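Local atomic coordinates of periplasmic iron-binding protein (Synechocystis sp., PDB entry 2VOZ), a protein that binds ferric iron in the periplasm and probably hands it to an ABC transporter for import into the cell. Residues N167-S172 against S224-R229. Sequence-based numbering, arbitrary orientation.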
loop_
_atom_site.group_PDB
_atom_site.type_symbol
_atom_site.label_atom_id
_atom_site.label_comp_id
_atom_site.label_asym_id
_atom_site.label_seq_id
_atom_site.Cartn_x
_atom_site.Cartn_y
_atom_site.Cartn_z
ATOM N N ASN B 167 9.531 -21.788 16.086
ATOM C CA ASN B 167 8.557 -20.709 16.102
ATOM C C ASN B 167 8.149 -20.377 17.534
ATOM O O ASN B 167 7.912 -21.268 18.337
ATOM C CB ASN B 167 7.318 -21.102 15.330
ATOM C CG ASN B 167 6.225 -20.073 15.474
ATOM O OD1 ASN B 167 5.327 -20.254 16.273
ATOM N ND2 ASN B 167 6.308 -18.994 14.707
ATOM N N VAL B 168 8.126 -19.086 17.817
ATOM C CA VAL B 168 7.886 -18.642 19.200
ATOM C C VAL B 168 6.527 -19.027 19.736
ATOM O O VAL B 168 6.380 -19.242 20.965
ATOM C CB VAL B 168 8.146 -17.153 19.358
ATOM C CG1 VAL B 168 6.994 -16.340 18.700
ATOM C CG2 VAL B 168 8.378 -16.793 20.865
ATOM N N TYR B 169 5.503 -19.109 18.876
ATOM C CA TYR B 169 4.200 -19.557 19.388
ATOM C C TYR B 169 4.265 -20.974 19.982
ATOM O O TYR B 169 3.623 -21.263 20.996
ATOM C CB TYR B 169 3.117 -19.588 18.300
ATOM C CG TYR B 169 3.066 -18.362 17.414
ATOM C CD1 TYR B 169 3.397 -17.106 17.894
ATOM C CD2 TYR B 169 2.657 -18.497 16.081
ATOM C CE1 TYR B 169 3.331 -15.990 17.038
ATOM C CE2 TYR B 169 2.579 -17.401 15.250
ATOM C CZ TYR B 169 2.924 -16.182 15.728
ATOM O OH TYR B 169 2.850 -15.109 14.857
ATOM N N ASN B 170 5.007 -21.852 19.330
ATOM C CA ASN B 170 5.223 -23.215 19.836
ATOM C C ASN B 170 6.070 -23.206 21.082
ATOM O O ASN B 170 5.746 -23.894 22.052
ATOM C CB ASN B 170 5.904 -24.073 18.774
ATOM C CG ASN B 170 4.976 -24.487 17.670
ATOM O OD1 ASN B 170 3.734 -24.507 17.821
ATOM N ND2 ASN B 170 5.573 -24.799 16.522
ATOM N N LEU B 171 7.171 -22.446 21.056
ATOM C CA LEU B 171 8.024 -22.314 22.238
ATOM C C LEU B 171 7.167 -21.903 23.441
ATOM O O LEU B 171 7.286 -22.469 24.520
ATOM C CB LEU B 171 9.108 -21.252 22.003
ATOM C CG LEU B 171 10.311 -21.725 21.158
ATOM C CD1 LEU B 171 11.199 -20.558 20.718
ATOM C CD2 LEU B 171 11.121 -22.762 21.905
ATOM N N SER B 172 6.274 -20.939 23.226
ATOM C CA SER B 172 5.445 -20.470 24.327
ATOM C C SER B 172 4.387 -21.478 24.805
ATOM O O SER B 172 4.128 -21.594 26.033
ATOM C CB SER B 172 4.830 -19.098 23.978
ATOM O OG SER B 172 5.882 -18.118 23.962
ATOM N N SER B 224 -5.717 -18.579 16.889
ATOM C CA SER B 224 -7.098 -18.225 16.620
ATOM C C SER B 224 -7.273 -17.266 15.417
ATOM O O SER B 224 -8.155 -17.491 14.565
ATOM C CB SER B 224 -7.705 -17.590 17.904
ATOM O OG SER B 224 -6.900 -16.510 18.365
ATOM N N TYR B 225 -6.476 -16.199 15.345
ATOM C CA TYR B 225 -6.737 -15.152 14.332
ATOM C C TYR B 225 -6.499 -15.603 12.890
ATOM O O TYR B 225 -7.032 -15.005 11.969
ATOM C CB TYR B 225 -5.919 -13.887 14.624
ATOM C CG TYR B 225 -4.459 -14.153 14.799
ATOM C CD1 TYR B 225 -3.571 -14.100 13.716
ATOM C CD2 TYR B 225 -3.947 -14.466 16.051
ATOM C CE1 TYR B 225 -2.215 -14.375 13.896
ATOM C CE2 TYR B 225 -2.584 -14.710 16.232
ATOM C CZ TYR B 225 -1.734 -14.687 15.151
ATOM O OH TYR B 225 -0.382 -14.940 15.327
ATOM N N TYR B 226 -5.686 -16.636 12.675
ATOM C CA TYR B 226 -5.488 -17.123 11.322
ATOM C C TYR B 226 -6.758 -17.658 10.714
ATOM O O TYR B 226 -6.973 -17.509 9.508
ATOM C CB TYR B 226 -4.417 -18.212 11.288
ATOM C CG TYR B 226 -3.081 -17.664 11.667
ATOM C CD1 TYR B 226 -2.433 -16.728 10.838
ATOM C CD2 TYR B 226 -2.464 -18.073 12.849
ATOM C CE1 TYR B 226 -1.195 -16.196 11.202
ATOM C CE2 TYR B 226 -1.223 -17.546 13.214
ATOM C CZ TYR B 226 -0.599 -16.626 12.381
ATOM O OH TYR B 226 0.620 -16.089 12.764
ATOM N N TYR B 227 -7.600 -18.290 11.529
ATOM C CA TYR B 227 -8.855 -18.787 10.997
ATOM C C TYR B 227 -9.833 -17.645 10.687
ATOM O O TYR B 227 -10.558 -17.693 9.685
ATOM C CB TYR B 227 -9.444 -19.789 11.969
ATOM C CG TYR B 227 -10.650 -20.552 11.446
ATOM C CD1 TYR B 227 -10.499 -21.751 10.731
ATOM C CD2 TYR B 227 -11.927 -20.078 11.665
ATOM C CE1 TYR B 227 -11.605 -22.462 10.269
ATOM C CE2 TYR B 227 -13.044 -20.781 11.208
ATOM C CZ TYR B 227 -12.878 -21.974 10.521
ATOM O OH TYR B 227 -14.014 -22.627 10.081
ATOM N N ILE B 228 -9.805 -16.617 11.527
ATOM C CA ILE B 228 -10.657 -15.436 11.294
ATOM C C ILE B 228 -10.293 -14.811 9.957
ATOM O O ILE B 228 -11.186 -14.405 9.202
ATOM C CB ILE B 228 -10.614 -14.432 12.478
ATOM C CG1 ILE B 228 -10.781 -15.139 13.837
ATOM C CG2 ILE B 228 -11.682 -13.331 12.258
ATOM C CD1 ILE B 228 -12.089 -15.991 13.943
ATOM N N ARG B 229 -8.994 -14.768 9.613
ATOM C CA ARG B 229 -8.583 -14.238 8.296
ATOM C C ARG B 229 -9.237 -14.994 7.185
ATOM O O ARG B 229 -9.733 -14.395 6.260
ATOM C CB ARG B 229 -7.079 -14.365 8.055
ATOM C CG ARG B 229 -6.295 -13.451 8.879
ATOM C CD ARG B 229 -4.814 -13.588 8.548
ATOM N NE ARG B 229 -4.044 -12.948 9.602
ATOM C CZ ARG B 229 -2.721 -13.006 9.688
ATOM N NH1 ARG B 229 -2.123 -12.411 10.707
ATOM N NH2 ARG B 229 -2.004 -13.631 8.744
#
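Y169, near the start of helix 168-181, reaches the hydroxyls of Y225 and Y226, from helix 224-232; in this periplasmic solute-binding fold they are three of the four tyrosines of the ferric site, which Y44 and H43 complete. In this apo structure the three phenols, all iron ligands, converge on one another with no metal between them. The helices themselves stay well apart, the closest CA pair, Y169 and S224, being 11.7 Å from each other, and the three rings bridge the gap.

The dense part is where the hydroxyls converge. Y169 OH lies 3.2 Å from Y226 OH and 3.3 Å from Y225 OH; a hydrogen bond from Y169 to Y226 is plausible, but its single proton has another acceptor within reach. Y169 and Y226 approach from opposite directions, and Y226 OH sits at the edge of the Y169 ring, 3.4 Å from Y169 CE2. Y225, the buried member of the three, comes in at roughly a right angle to Y169. Its CG stands between the backbone N and the carbonyl carbon (chi1 53°), which brings Y225 CE1 over one face of the Y226 ring, near its rim and 3.1 Å above the plane. N223 ND2 also bonds Y225 OH and helps fix it.

On the looser side, Y169 and Y226 remain partly exposed, and the whole contact, 92 Å², is small because it is made at the hydroxyl ends. Cutting Y169 back to an alanine removes the phenol, and is likely to leave Y226 OH without its possible partner from helix 168-181 and the iron site short of one ligand. Behind Y169, N167 caps the helix through OD1, accepting weakly from Y169 N at 2.8 Å, while N167 ND2 rests over the rim of the Y169 ring, 3.9 Å above the plane.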